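Local structure of fimbrial subunit CupB6 (Pseudomonas aeruginosa, 5CYL) at residues 43-48 against 56-61; 97-102 against 106-111; 150-155 against 194-199; 18-23 against 201-206. The protein forms the adhesive tip of a chaperone-usher pilus and probably mediates attachment of the bacterium to surfaces during biofilm formation. All blocks are in the same frame, centred on the assembly; numbering follows the deposited sequence.

Starting from the N terminus, residues 18-23 on strand 6-22 form the first half of interaction 4, whose partner, 201-206, follows after 177 intervening residues. The other three contacts are nested in that long loop and follow one another in series, without crossing. Interaction 1 closes a short connection between strands 35-50 and 56-65, which belong to different sheets. Interaction 2 closes another, between 97-102 and 106-111, and abuts interaction 1 because strands 56-65 and 106-112 are neighbours. Interaction 3 brings residues 194-199 back against strand 151-160, and Leu154 and Ile196 there also touch Leu43. The proline-rich segment of interaction 4 then leaves the N-terminal sandwich.

Interaction 1 of 4, residues 43-48 against 56-61; sequences LFLNYK and HELVIG
Leu45, Tyr47, Leu58 and Ile60 meet entirely through apolar groups, in a buried layer between two strands that face each other across a beta-sandwich. The aliphatic part is built of branch ends. Leu45 and Leu58 extend toward each other tip to tip, CD2 of Leu45 lying 3.9 Å from CD2 of Leu58. The same Leu45 methyl also faces the terminal CD1 of Ile60, at 4.2 Å. Leu45 is thus shared between two residues that alternate along 56-61; with CG anti to the backbone N (chi1 -173°), the branch bearing CD2 extends toward strand 56-65.

The aromatic part is a CH-pi contact. Tyr47 and Leu58 slide past each other in opposite directions, and CD2 of Leu58 settles over one face of the phenol ring, 4.3 Å from the centroid and 16° off the ring normal. This one methyl serves both parts of the contact, touching Leu45 as well as Tyr47. The polar end of Tyr47 is satisfied elsewhere, its OH being hydrogen-bonded to the backbone N of Ser114.

With axes 10.9 Å apart and running at 143° to each other, the strands pack through side chains and exchange no backbone bonds. Strand 35-50 lies between strands 6-22 and 118-129 in one sheet, and strand 56-65 lies between strands 106-112 and 151-160 in the other.

Interaction 2 of 4, residues 97-102 against 106-111; sequences RVIPVD and HALDKR
His106 NE2 donates a hydrogen bond to Asp102 OD2 at 3.0 Å, linking the side chains of the two segments. The bond is somewhat bent, with an N-H...O angle of 147°. It reaches the oxygen on its anti side; OD2 sits at the edge of the ring, a little out of its plane, and the carboxylate is turned nearly square to the imidazole (78°). One face of the same ring is covered by Pro100, whose CG makes a CH-pi contact 3.9 Å from the centroid. A bond at the rim and a proline over a face together probably limit how the imidazole can turn.

Farther along, Leu108 supplies the apolar side. Its CD1 packs on CG1 of Ile99 at 3.9 Å, the two side chains crossing at about a right angle, while its CD2 lies 4.0 Å from CB of Arg97. The extended aliphatic chain of Arg97 runs past the leucine in the opposite direction, and its guanidinium forms a salt bridge with Asp93.

Within 106-111, Arg111 NH1 bridges to Asp109 OD2 at 2.6 Å and also bonds Lys110 O. The other carboxylate oxygen of Asp109 accepts a bond from Gln92 N.

Leu108 and Asp109 both face Ile60 of the neighbouring strand, which is the signature of a classic beta bulge. Here it lies in strand 106-112, an outermost strand of the four-stranded sheet, where the chain has just passed over from strand 96-98 of the other sheet of the sandwich.

Interaction 3 of 4, residues 150-155 against 194-199; sequences ATLNLW and IAIGGG
No flat group lies between Ile196 and the two leucines it meets, Leu152 and Leu154; the aromatic side chains that touch these residues are Tyr85, against Ile196, and Tyr123 of strand 118-129, against Leu154. The contact itself is made through methyl groups alone. CD1 of Ile196 is the touching atom in both pairs. Leu154 and Ile196 reach toward each other tip to tip, with CD1 of Leu154 at 3.9 Å from CD1 of Ile196. CD2 of Leu152 stands a little farther off, 4.4 Å from the same isoleucine methyl. An extended side chain, with CG1 anti to the backbone N (chi1 177°) and CD1 carried outward beyond it, brings that methyl to the two leucines.

The three residues are buried in the interior of the beta-sandwich, where a loop following the short helix 191-194 inserts one side chain against strand 151-160. This loop folds into a type II beta turn from Ala195 to Gly198, closed by a backbone hydrogen bond from Gly198 N to Ala195 O of 3.2 Å. Ile196 takes the second position of the turn, and Gly197, with positive phi, the third. Ile196 further packs on Leu188 and Gln125.

Interaction 4 of 4, residues 18-23 against 201-206; sequences LPWRVV and PPPPIP
This is an aromatic-proline contact, formed where the proline-rich segment 201-206 runs along the end of strand 6-22 at the margin of the N-terminal sandwich. Trp20 carries it from one side, and Pro202 and Pro203 from the other. Trp20 and Pro202 lie side by side and point the same way, with CG of Pro202 over one face of the indole. That carbon is 3.8 Å from the centroid of the five-membered ring and 23° off its normal, which makes a CH-pi contact. It is displaced toward the rim, and its closest ring atom is CE2 of Trp20 at 3.5 Å. The backbone of the proline also takes part, since CD1 of Trp20 lies 3.6 Å from Pro202 N.

Pro203 comes in nearer the backbone of Trp20, where its CD touches CB of Trp20 at 3.8 Å, so two successive prolines follow the tryptophan from ring to root. CG of Trp20 stands anti to the carbonyl carbon (chi1 -73°), which turns one indole face to Pro202 while leaving CB beside Pro203. Phe37 and Arg39 of strand 35-50 and Leu127 of strand 118-129 also touch the Trp20 side chain, and Leu127 reaches Pro202 as well.

Backbone angles throughout 201-204 are those of a polyproline II helix, the extended form expected of consecutive prolines. A segment of this kind suits a linker, here probably the one leading from the N-terminal adhesive domain of the tip subunit to its pilin-like fimbrial domain.

Interaction 1 of 4, residues 43-48 against 56-61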
loop_
_atom_site.group_PDB
_atom_site.type_symbol
_atom_site.label_atom_id
_atom_site.label_comp_id
_atom_site.label_asym_id
_atom_site.label_seq_id
_atom_site.Cartn_x
_atom_site.Cartn_y
_atom_site.Cartn_z
ATOM N N LEU A 43 13.356 -12.182 -22.330
ATOM C CA LEU A 43 12.852 -11.878 -23.685
ATOM C C LEU A 43 13.580 -12.709 -24.754
ATOM O O LEU A 43 14.779 -12.946 -24.627
ATOM C CB LEU A 43 13.036 -10.397 -23.992
ATOM C CG LEU A 43 12.229 -9.418 -23.145
ATOM C CD1 LEU A 43 12.402 -8.012 -23.695
ATOM C CD2 LEU A 43 10.755 -9.843 -23.056
ATOM N N PHE A 44 12.872 -13.169 -25.778
ATOM C CA PHE A 44 13.535 -13.767 -26.941
ATOM C C PHE A 44 14.009 -12.679 -27.899
ATOM O O PHE A 44 13.222 -11.795 -28.315
ATOM C CB PHE A 44 12.583 -14.691 -27.668
ATOM C CG PHE A 44 12.325 -15.978 -26.961
ATOM C CD1 PHE A 44 13.368 -16.841 -26.659
ATOM C CD2 PHE A 44 11.020 -16.368 -26.656
ATOM C CE1 PHE A 44 13.108 -18.061 -26.040
ATOM C CE2 PHE A 44 10.753 -17.582 -26.026
ATOM C CZ PHE A 44 11.805 -18.427 -25.710
ATOM N N LEU A 45 15.278 -12.737 -28.256
ATOM C CA LEU A 45 15.783 -11.863 -29.301
ATOM C C LEU A 45 15.953 -12.631 -30.637
ATOM O O LEU A 45 16.729 -13.558 -30.734
ATOM C CB LEU A 45 17.060 -11.178 -28.850
ATOM C CG LEU A 45 17.652 -10.097 -29.764
ATOM C CD1 LEU A 45 16.619 -9.153 -30.379
ATOM C CD2 LEU A 45 18.705 -9.306 -28.985
ATOM N N ASN A 46 15.201 -12.231 -31.655
ATOM C CA ASN A 46 15.228 -12.897 -32.954
ATOM C C ASN A 46 15.748 -12.005 -34.062
ATOM O O ASN A 46 15.439 -10.808 -34.151
ATOM C CB ASN A 46 13.850 -13.452 -33.266
ATOM C CG ASN A 46 13.366 -14.386 -32.183
ATOM O OD1 ASN A 46 14.151 -15.120 -31.626
ATOM N ND2 ASN A 46 12.076 -14.329 -31.853
ATOM N N TYR A 47 16.582 -12.615 -34.887
ATOM C CA TYR A 47 17.222 -11.911 -35.990
ATOM C C TYR A 47 17.514 -12.947 -37.029
ATOM O O TYR A 47 17.563 -14.131 -36.727
ATOM C CB TYR A 47 18.519 -11.272 -35.522
ATOM C CG TYR A 47 19.507 -12.292 -34.988
ATOM C CD1 TYR A 47 19.260 -12.960 -33.804
ATOM C CD2 TYR A 47 20.688 -12.574 -35.653
ATOM C CE1 TYR A 47 20.156 -13.891 -33.290
ATOM C CE2 TYR A 47 21.588 -13.503 -35.155
ATOM C CZ TYR A 47 21.315 -14.158 -33.974
ATOM O OH TYR A 47 22.196 -15.065 -33.458
ATOM N N LYS A 48 17.696 -12.505 -38.258
ATOM C CA LYS A 48 18.031 -13.458 -39.329
ATOM C C LYS A 48 19.500 -13.361 -39.585
ATOM O O LYS A 48 19.979 -12.218 -39.734
ATOM C CB LYS A 48 17.290 -13.166 -40.613
ATOM N N HIS A 56 30.887 -10.756 -36.016
ATOM C CA HIS A 56 29.893 -9.786 -35.572
ATOM C C HIS A 56 29.382 -10.096 -34.163
ATOM O O HIS A 56 29.437 -11.230 -33.684
ATOM C CB HIS A 56 28.715 -9.730 -36.543
ATOM C CG HIS A 56 28.978 -8.927 -37.776
ATOM N ND1 HIS A 56 29.133 -7.561 -37.751
ATOM C CD2 HIS A 56 29.070 -9.284 -39.076
ATOM C CE1 HIS A 56 29.322 -7.109 -38.976
ATOM N NE2 HIS A 56 29.291 -8.136 -39.799
ATOM N N GLU A 57 28.870 -9.054 -33.520
ATOM C CA GLU A 57 28.274 -9.170 -32.197
ATOM C C GLU A 57 26.922 -8.490 -32.135
ATOM O O GLU A 57 26.692 -7.496 -32.796
ATOM C CB GLU A 57 29.171 -8.559 -31.137
ATOM C CG GLU A 57 30.066 -9.536 -30.419
ATOM C CD GLU A 57 30.924 -8.843 -29.383
ATOM O OE1 GLU A 57 31.013 -7.572 -29.408
ATOM O OE2 GLU A 57 31.502 -9.593 -28.552
ATOM N N LEU A 58 26.052 -9.042 -31.302
ATOM C CA LEU A 58 24.773 -8.411 -31.000
ATOM C C LEU A 58 24.907 -7.720 -29.650
ATOM O O LEU A 58 25.046 -8.384 -28.629
ATOM C CB LEU A 58 23.675 -9.468 -30.973
ATOM C CG LEU A 58 22.280 -8.944 -31.344
ATOM C CD1 LEU A 58 22.328 -7.941 -32.469
ATOM C CD2 LEU A 58 21.323 -10.056 -31.745
ATOM N N VAL A 59 24.928 -6.398 -29.662
ATOM C CA VAL A 59 25.068 -5.621 -28.436
ATOM C C VAL A 59 23.695 -5.210 -27.932
ATOM O O VAL A 59 22.922 -4.575 -28.653
ATOM C CB VAL A 59 25.915 -4.368 -28.652
ATOM C CG1 VAL A 59 26.101 -3.654 -27.331
ATOM C CG2 VAL A 59 27.252 -4.761 -29.250
ATOM N N ILE A 60 23.380 -5.583 -26.701
ATOM C CA ILE A 60 22.100 -5.218 -26.108
ATOM C C ILE A 60 22.290 -3.992 -25.214
ATOM O O ILE A 60 23.065 -4.013 -24.254
ATOM C CB ILE A 60 21.484 -6.380 -25.358
ATOM C CG1 ILE A 60 21.426 -7.600 -26.277
ATOM C CG2 ILE A 60 20.085 -6.034 -24.885
ATOM C CD1 ILE A 60 21.090 -8.896 -25.567
ATOM N N GLY A 61 21.596 -2.917 -25.568
ATOM C CA GLY A 61 21.654 -1.653 -24.839
ATOM C C GLY A 61 20.315 -1.276 -24.216
ATOM O O GLY A 61 19.270 -1.744 -24.650
#

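Interaction 2 of 4, residues 97-102 against 106-111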
loop_
_atom_site.group_PDB
_atom_site.type_symbol
_atom_site.label_atom_id
_atom_site.label_comp_id
_atom_site.label_asym_id
_atom_site.label_seq_id
_atom_site.Cartn_x
_atom_site.Cartn_y
_atom_site.Cartn_z
ATOM N N ARG A 97 23.512 -5.136 -14.237
ATOM C CA ARG A 97 23.586 -3.746 -14.679
ATOM C C ARG A 97 22.181 -3.151 -14.774
ATOM O O ARG A 97 21.291 -3.712 -15.426
ATOM C CB ARG A 97 24.319 -3.636 -16.015
ATOM C CG ARG A 97 25.799 -3.937 -15.925
ATOM C CD ARG A 97 26.508 -3.746 -17.259
ATOM N NE ARG A 97 27.903 -4.194 -17.195
ATOM C CZ ARG A 97 28.291 -5.447 -17.454
ATOM N NH1 ARG A 97 27.403 -6.397 -17.755
ATOM N NH2 ARG A 97 29.577 -5.738 -17.389
ATOM N N VAL A 98 22.007 -2.003 -14.127
ATOM C CA VAL A 98 20.735 -1.310 -14.141
ATOM C C VAL A 98 20.659 -0.444 -15.399
ATOM O O VAL A 98 21.632 0.212 -15.764
ATOM C CB VAL A 98 20.566 -0.430 -12.900
ATOM C CG1 VAL A 98 21.446 0.819 -12.967
ATOM C CG2 VAL A 98 19.115 -0.007 -12.743
ATOM N N ILE A 99 19.531 -0.484 -16.093
ATOM C CA ILE A 99 19.348 0.365 -17.261
ATOM C C ILE A 99 19.366 1.773 -16.719
ATOM O O ILE A 99 18.669 2.064 -15.771
ATOM C CB ILE A 99 18.045 0.042 -17.975
ATOM C CG1 ILE A 99 18.068 -1.438 -18.436
ATOM C CG2 ILE A 99 17.810 1.017 -19.131
ATOM C CD1 ILE A 99 16.719 -1.994 -18.776
ATOM N N PRO A 100 20.182 2.653 -17.296
ATOM C CA PRO A 100 20.280 3.982 -16.712
ATOM C C PRO A 100 19.288 4.970 -17.279
ATOM O O PRO A 100 18.720 4.740 -18.346
ATOM C CB PRO A 100 21.687 4.440 -17.107
ATOM C CG PRO A 100 21.952 3.755 -18.399
ATOM C CD PRO A 100 21.181 2.441 -18.355
ATOM N N VAL A 101 19.114 6.085 -16.597
ATOM C CA VAL A 101 18.382 7.196 -17.179
ATOM C C VAL A 101 19.429 8.120 -17.799
ATOM O O VAL A 101 20.154 8.784 -17.097
ATOM C CB VAL A 101 17.573 7.951 -16.118
ATOM C CG1 VAL A 101 16.868 9.126 -16.761
ATOM C CG2 VAL A 101 16.564 7.031 -15.434
ATOM N N ASP A 102 19.532 8.102 -19.121
ATOM C CA ASP A 102 20.496 8.924 -19.851
ATOM C C ASP A 102 19.936 9.225 -21.247
ATOM O O ASP A 102 18.959 8.590 -21.669
ATOM C CB ASP A 102 21.848 8.210 -19.900
ATOM C CG ASP A 102 22.977 9.120 -20.346
ATOM O OD1 ASP A 102 22.884 10.357 -20.205
ATOM O OD2 ASP A 102 23.971 8.606 -20.874
ATOM N N HIS A 106 23.046 2.614 -23.322
ATOM C CA HIS A 106 24.311 2.095 -22.762
ATOM C C HIS A 106 24.457 0.626 -23.064
ATOM O O HIS A 106 23.456 -0.098 -23.134
ATOM C CB HIS A 106 24.355 2.295 -21.255
ATOM C CG HIS A 106 24.778 3.670 -20.839
ATOM N ND1 HIS A 106 25.636 3.898 -19.781
ATOM C CD2 HIS A 106 24.493 4.886 -21.359
ATOM C CE1 HIS A 106 25.833 5.198 -19.652
ATOM N NE2 HIS A 106 25.163 5.818 -20.604
ATOM N N ALA A 107 25.688 0.183 -23.249
ATOM C CA ALA A 107 25.914 -1.199 -23.624
ATOM C C ALA A 107 25.957 -2.065 -22.374
ATOM O O ALA A 107 26.860 -1.927 -21.563
ATOM C CB ALA A 107 27.195 -1.309 -24.422
ATOM N N LEU A 108 24.975 -2.954 -22.250
ATOM C CA LEU A 108 24.819 -3.720 -21.012
ATOM C C LEU A 108 25.122 -5.183 -21.131
ATOM O O LEU A 108 25.360 -5.842 -20.125
ATOM C CB LEU A 108 23.425 -3.542 -20.422
ATOM C CG LEU A 108 23.081 -2.060 -20.252
ATOM C CD1 LEU A 108 21.603 -1.913 -19.930
ATOM C CD2 LEU A 108 23.995 -1.345 -19.257
ATOM N N ASP A 109 25.075 -5.694 -22.354
ATOM C CA ASP A 109 25.354 -7.095 -22.640
ATOM C C ASP A 109 25.715 -7.228 -24.109
ATOM O O ASP A 109 25.426 -6.349 -24.914
ATOM C CB ASP A 109 24.151 -7.960 -22.279
ATOM C CG ASP A 109 24.539 -9.321 -21.764
ATOM O OD1 ASP A 109 25.761 -9.590 -21.602
ATOM O OD2 ASP A 109 23.623 -10.152 -21.528
ATOM N N LYS A 110 26.376 -8.321 -24.438
ATOM C CA LYS A 110 26.604 -8.713 -25.834
ATOM C C LYS A 110 26.238 -10.171 -25.997
ATOM O O LYS A 110 26.193 -10.910 -25.027
ATOM C CB LYS A 110 28.030 -8.425 -26.268
ATOM C CG LYS A 110 29.008 -8.273 -25.128
ATOM C CD LYS A 110 30.398 -7.803 -25.578
ATOM C CE LYS A 110 30.340 -6.625 -26.538
ATOM N NZ LYS A 110 31.671 -6.005 -26.815
ATOM N N ARG A 111 25.923 -10.555 -27.220
ATOM C CA ARG A 111 25.574 -11.942 -27.541
ATOM C C ARG A 111 26.363 -12.356 -28.762
ATOM O O ARG A 111 26.407 -11.615 -29.752
ATOM C CB ARG A 111 24.083 -12.078 -27.813
ATOM C CG ARG A 111 23.217 -12.122 -26.571
ATOM C CD ARG A 111 23.520 -13.338 -25.735
ATOM N NE ARG A 111 22.657 -13.435 -24.571
ATOM C CZ ARG A 111 22.880 -12.829 -23.418
ATOM N NH1 ARG A 111 23.941 -12.061 -23.262
ATOM N NH2 ARG A 111 22.036 -12.988 -22.410
#

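Interaction 3 of 4, residues 150-155 against 194-199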
loop_
_atom_site.group_PDB
_atom_site.type_symbol
_atom_site.label_atom_id
_atom_site.label_comp_id
_atom_site.label_asym_id
_atom_site.label_seq_id
_atom_site.Cartn_x
_atom_site.Cartn_y
_atom_site.Cartn_z
ATOM N N ALA A 150 8.094 9.112 -19.116
ATOM C CA ALA A 150 9.317 8.316 -19.177
ATOM C C ALA A 150 9.104 7.022 -19.981
ATOM O O ALA A 150 8.119 6.308 -19.794
ATOM C CB ALA A 150 9.814 7.981 -17.784
ATOM N N THR A 151 10.049 6.741 -20.873
ATOM C CA THR A 151 9.970 5.576 -21.746
ATOM C C THR A 151 11.206 4.693 -21.639
ATOM O O THR A 151 12.326 5.181 -21.568
ATOM C CB THR A 151 9.731 5.953 -23.225
ATOM O OG1 THR A 151 10.675 6.936 -23.628
ATOM C CG2 THR A 151 8.349 6.520 -23.413
ATOM N N LEU A 152 10.977 3.383 -21.601
ATOM C CA LEU A 152 12.045 2.384 -21.540
ATOM C C LEU A 152 12.474 1.895 -22.943
ATOM O O LEU A 152 11.681 1.253 -23.650
ATOM C CB LEU A 152 11.578 1.165 -20.708
ATOM C CG LEU A 152 12.610 0.012 -20.636
ATOM C CD1 LEU A 152 13.853 0.547 -19.919
ATOM C CD2 LEU A 152 12.073 -1.259 -19.972
ATOM N N ASN A 153 13.729 2.137 -23.315
ATOM C CA ASN A 153 14.234 1.719 -24.630
ATOM C C ASN A 153 15.244 0.591 -24.555
ATOM O O ASN A 153 16.266 0.704 -23.889
ATOM C CB ASN A 153 14.847 2.895 -25.352
ATOM C CG ASN A 153 13.982 4.134 -25.270
ATOM O OD1 ASN A 153 12.975 4.265 -25.978
ATOM N ND2 ASN A 153 14.380 5.052 -24.434
ATOM N N LEU A 154 14.921 -0.506 -25.218
ATOM C CA LEU A 154 15.854 -1.613 -25.365
ATOM C C LEU A 154 16.417 -1.578 -26.771
ATOM O O LEU A 154 15.680 -1.525 -27.747
ATOM C CB LEU A 154 15.137 -2.939 -25.106
ATOM C CG LEU A 154 14.401 -3.020 -23.768
ATOM C CD1 LEU A 154 13.780 -4.392 -23.551
ATOM C CD2 LEU A 154 15.345 -2.698 -22.612
ATOM N N TRP A 155 17.726 -1.629 -26.884
ATOM C CA TRP A 155 18.368 -1.629 -28.201
ATOM C C TRP A 155 19.092 -2.934 -28.489
ATOM O O TRP A 155 20.042 -3.278 -27.783
ATOM C CB TRP A 155 19.375 -0.508 -28.269
ATOM C CG TRP A 155 18.790 0.845 -28.003
ATOM C CD1 TRP A 155 18.365 1.328 -26.810
ATOM C CD2 TRP A 155 18.589 1.893 -28.956
ATOM N NE1 TRP A 155 17.925 2.616 -26.947
ATOM C CE2 TRP A 155 18.046 2.988 -28.260
ATOM C CE3 TRP A 155 18.818 2.012 -30.332
ATOM C CZ2 TRP A 155 17.727 4.194 -28.887
ATOM C CZ3 TRP A 155 18.509 3.210 -30.962
ATOM C CH2 TRP A 155 17.960 4.289 -30.241
ATOM N N ILE A 194 6.400 -1.400 -17.387
ATOM C CA ILE A 194 6.082 -2.211 -16.208
ATOM C C ILE A 194 5.685 -3.643 -16.586
ATOM O O ILE A 194 6.022 -4.598 -15.880
ATOM C CB ILE A 194 4.973 -1.556 -15.362
ATOM C CG1 ILE A 194 5.489 -0.250 -14.748
ATOM C CG2 ILE A 194 4.481 -2.494 -14.267
ATOM C CD1 ILE A 194 6.473 -0.456 -13.610
ATOM N N ALA A 195 4.969 -3.774 -17.691
ATOM C CA ALA A 195 4.374 -5.048 -18.095
ATOM C C ALA A 195 5.284 -5.870 -19.015
ATOM O O ALA A 195 4.879 -6.886 -19.559
ATOM C CB ALA A 195 3.029 -4.815 -18.759
ATOM N N ILE A 196 6.508 -5.411 -19.180
ATOM C CA ILE A 196 7.444 -6.007 -20.117
ATOM C C ILE A 196 7.717 -7.476 -19.811
ATOM O O ILE A 196 7.861 -7.862 -18.656
ATOM C CB ILE A 196 8.784 -5.256 -20.112
ATOM C CG1 ILE A 196 9.785 -5.938 -21.039
ATOM C CG2 ILE A 196 9.321 -5.176 -18.694
ATOM C CD1 ILE A 196 11.223 -5.534 -20.803
ATOM N N GLY A 197 7.774 -8.275 -20.869
ATOM C CA GLY A 197 8.056 -9.693 -20.761
ATOM C C GLY A 197 6.834 -10.534 -20.459
ATOM O O GLY A 197 6.916 -11.765 -20.347
ATOM N N GLY A 198 5.690 -9.881 -20.349
ATOM C CA GLY A 198 4.440 -10.569 -20.047
ATOM C C GLY A 198 4.325 -10.901 -18.564
ATOM O O GLY A 198 5.131 -10.462 -17.731
ATOM N N GLY A 199 3.320 -11.701 -18.241
ATOM C CA GLY A 199 3.083 -12.114 -16.874
ATOM C C GLY A 199 2.187 -11.200 -16.070
ATOM O O GLY A 199 1.768 -10.132 -16.581
#

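Interaction 4 of 4, residues 18-23 against 201-206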
loop_
_atom_site.group_PDB
_atom_site.type_symbol
_atom_site.label_atom_id
_atom_site.label_comp_id
_atom_site.label_asym_id
_atom_site.label_seq_id
_atom_site.Cartn_x
_atom_site.Cartn_y
_atom_site.Cartn_z
ATOM N N LEU A 18 6.864 -14.592 -15.480
ATOM C CA LEU A 18 6.848 -15.054 -14.095
ATOM C C LEU A 18 5.970 -14.181 -13.219
ATOM O O LEU A 18 5.659 -13.036 -13.606
ATOM C CB LEU A 18 8.271 -15.145 -13.573
ATOM C CG LEU A 18 9.067 -16.117 -14.450
ATOM C CD1 LEU A 18 10.500 -16.145 -13.914
ATOM C CD2 LEU A 18 8.452 -17.519 -14.539
ATOM N N PRO A 19 5.524 -14.712 -12.053
ATOM C CA PRO A 19 4.749 -13.800 -11.203
ATOM C C PRO A 19 5.694 -12.980 -10.347
ATOM O O PRO A 19 6.825 -13.414 -10.100
ATOM C CB PRO A 19 3.947 -14.748 -10.332
ATOM C CG PRO A 19 4.850 -15.929 -10.163
ATOM C CD PRO A 19 5.622 -16.065 -11.450
ATOM N N TRP A 20 5.254 -11.808 -9.908
ATOM C CA TRP A 20 6.097 -10.969 -9.047
ATOM C C TRP A 20 6.285 -11.652 -7.695
ATOM O O TRP A 20 5.385 -12.347 -7.219
ATOM C CB TRP A 20 5.465 -9.605 -8.852
ATOM C CG TRP A 20 5.537 -8.710 -10.053
ATOM C CD1 TRP A 20 4.710 -8.716 -11.122
ATOM C CD2 TRP A 20 6.471 -7.650 -10.275
ATOM N NE1 TRP A 20 5.086 -7.740 -12.026
ATOM C CE2 TRP A 20 6.161 -7.067 -11.515
ATOM C CE3 TRP A 20 7.562 -7.162 -9.553
ATOM C CZ2 TRP A 20 6.883 -6.012 -12.046
ATOM C CZ3 TRP A 20 8.282 -6.101 -10.078
ATOM C CH2 TRP A 20 7.926 -5.529 -11.308
ATOM N N ARG A 21 7.460 -11.496 -7.100
ATOM C CA ARG A 21 7.756 -12.145 -5.819
ATOM C C ARG A 21 8.122 -11.103 -4.762
ATOM O O ARG A 21 8.625 -10.024 -5.074
ATOM C CB ARG A 21 8.862 -13.184 -5.978
ATOM C CG ARG A 21 10.244 -12.580 -6.012
ATOM C CD ARG A 21 11.272 -13.408 -5.262
ATOM N NE ARG A 21 12.562 -12.704 -5.147
ATOM C CZ ARG A 21 13.475 -12.961 -4.211
ATOM N NH1 ARG A 21 13.249 -13.896 -3.300
ATOM N NH2 ARG A 21 14.605 -12.258 -4.164
ATOM N N VAL A 22 7.858 -11.434 -3.501
ATOM C CA VAL A 22 8.122 -10.499 -2.414
ATOM C C VAL A 22 9.514 -10.709 -1.845
ATOM O O VAL A 22 9.749 -11.631 -1.122
ATOM C CB VAL A 22 7.117 -10.616 -1.251
ATOM C CG1 VAL A 22 7.477 -9.676 -0.099
ATOM C CG2 VAL A 22 5.710 -10.328 -1.774
ATOM N N VAL A 23 10.426 -9.822 -2.191
ATOM C CA VAL A 23 11.776 -9.856 -1.673
ATOM C C VAL A 23 11.746 -9.525 -0.178
ATOM O O VAL A 23 12.408 -10.139 0.615
ATOM C CB VAL A 23 12.682 -8.856 -2.412
ATOM C CG1 VAL A 23 14.115 -8.993 -1.931
ATOM C CG2 VAL A 23 12.599 -9.070 -3.907
ATOM N N PRO A 201 0.541 -8.458 -13.379
ATOM C CA PRO A 201 0.880 -7.155 -12.819
ATOM C C PRO A 201 1.255 -7.268 -11.346
ATOM O O PRO A 201 0.842 -8.235 -10.699
ATOM C CB PRO A 201 -0.413 -6.372 -12.971
ATOM C CG PRO A 201 -1.472 -7.390 -12.836
ATOM C CD PRO A 201 -0.919 -8.665 -13.417
ATOM N N PRO A 202 2.045 -6.320 -10.812
ATOM C CA PRO A 202 2.424 -6.446 -9.401
ATOM C C PRO A 202 1.278 -6.571 -8.405
ATOM O O PRO A 202 0.207 -5.957 -8.637
ATOM C CB PRO A 202 3.188 -5.150 -9.135
ATOM C CG PRO A 202 3.732 -4.768 -10.459
ATOM C CD PRO A 202 2.561 -5.049 -11.355
ATOM N N PRO A 203 1.500 -7.344 -7.285
ATOM C CA PRO A 203 0.326 -7.481 -6.415
ATOM C C PRO A 203 -0.011 -6.249 -5.562
ATOM O O PRO A 203 0.895 -5.422 -5.278
ATOM C CB PRO A 203 0.708 -8.661 -5.505
ATOM C CG PRO A 203 2.165 -8.523 -5.366
ATOM C CD PRO A 203 2.659 -8.096 -6.718
ATOM N N PRO A 204 -1.309 -6.122 -5.137
ATOM C CA PRO A 204 -1.559 -4.950 -4.282
ATOM C C PRO A 204 -1.105 -5.185 -2.844
ATOM O O PRO A 204 -0.894 -6.319 -2.431
ATOM C CB PRO A 204 -3.090 -4.811 -4.325
ATOM C CG PRO A 204 -3.558 -6.225 -4.394
ATOM C CD PRO A 204 -2.580 -6.885 -5.330
ATOM N N ILE A 205 -0.981 -4.108 -2.088
ATOM C CA ILE A 205 -0.576 -4.181 -0.677
ATOM C C ILE A 205 -1.800 -4.156 0.242
ATOM O O ILE A 205 -2.618 -3.209 0.131
ATOM C CB ILE A 205 0.378 -3.024 -0.334
ATOM C CG1 ILE A 205 1.623 -3.141 -1.221
ATOM C CG2 ILE A 205 0.696 -3.006 1.148
ATOM C CD1 ILE A 205 2.706 -2.152 -0.914
ATOM N N PRO A 206 -1.943 -5.175 1.142
ATOM C CA PRO A 206 -3.183 -5.105 1.953
ATOM C C PRO A 206 -3.180 -4.021 3.048
ATOM O O PRO A 206 -2.149 -3.784 3.699
ATOM C CB PRO A 206 -3.248 -6.491 2.613
ATOM C CG PRO A 206 -1.826 -6.855 2.815
ATOM C CD PRO A 206 -1.133 -6.358 1.548
#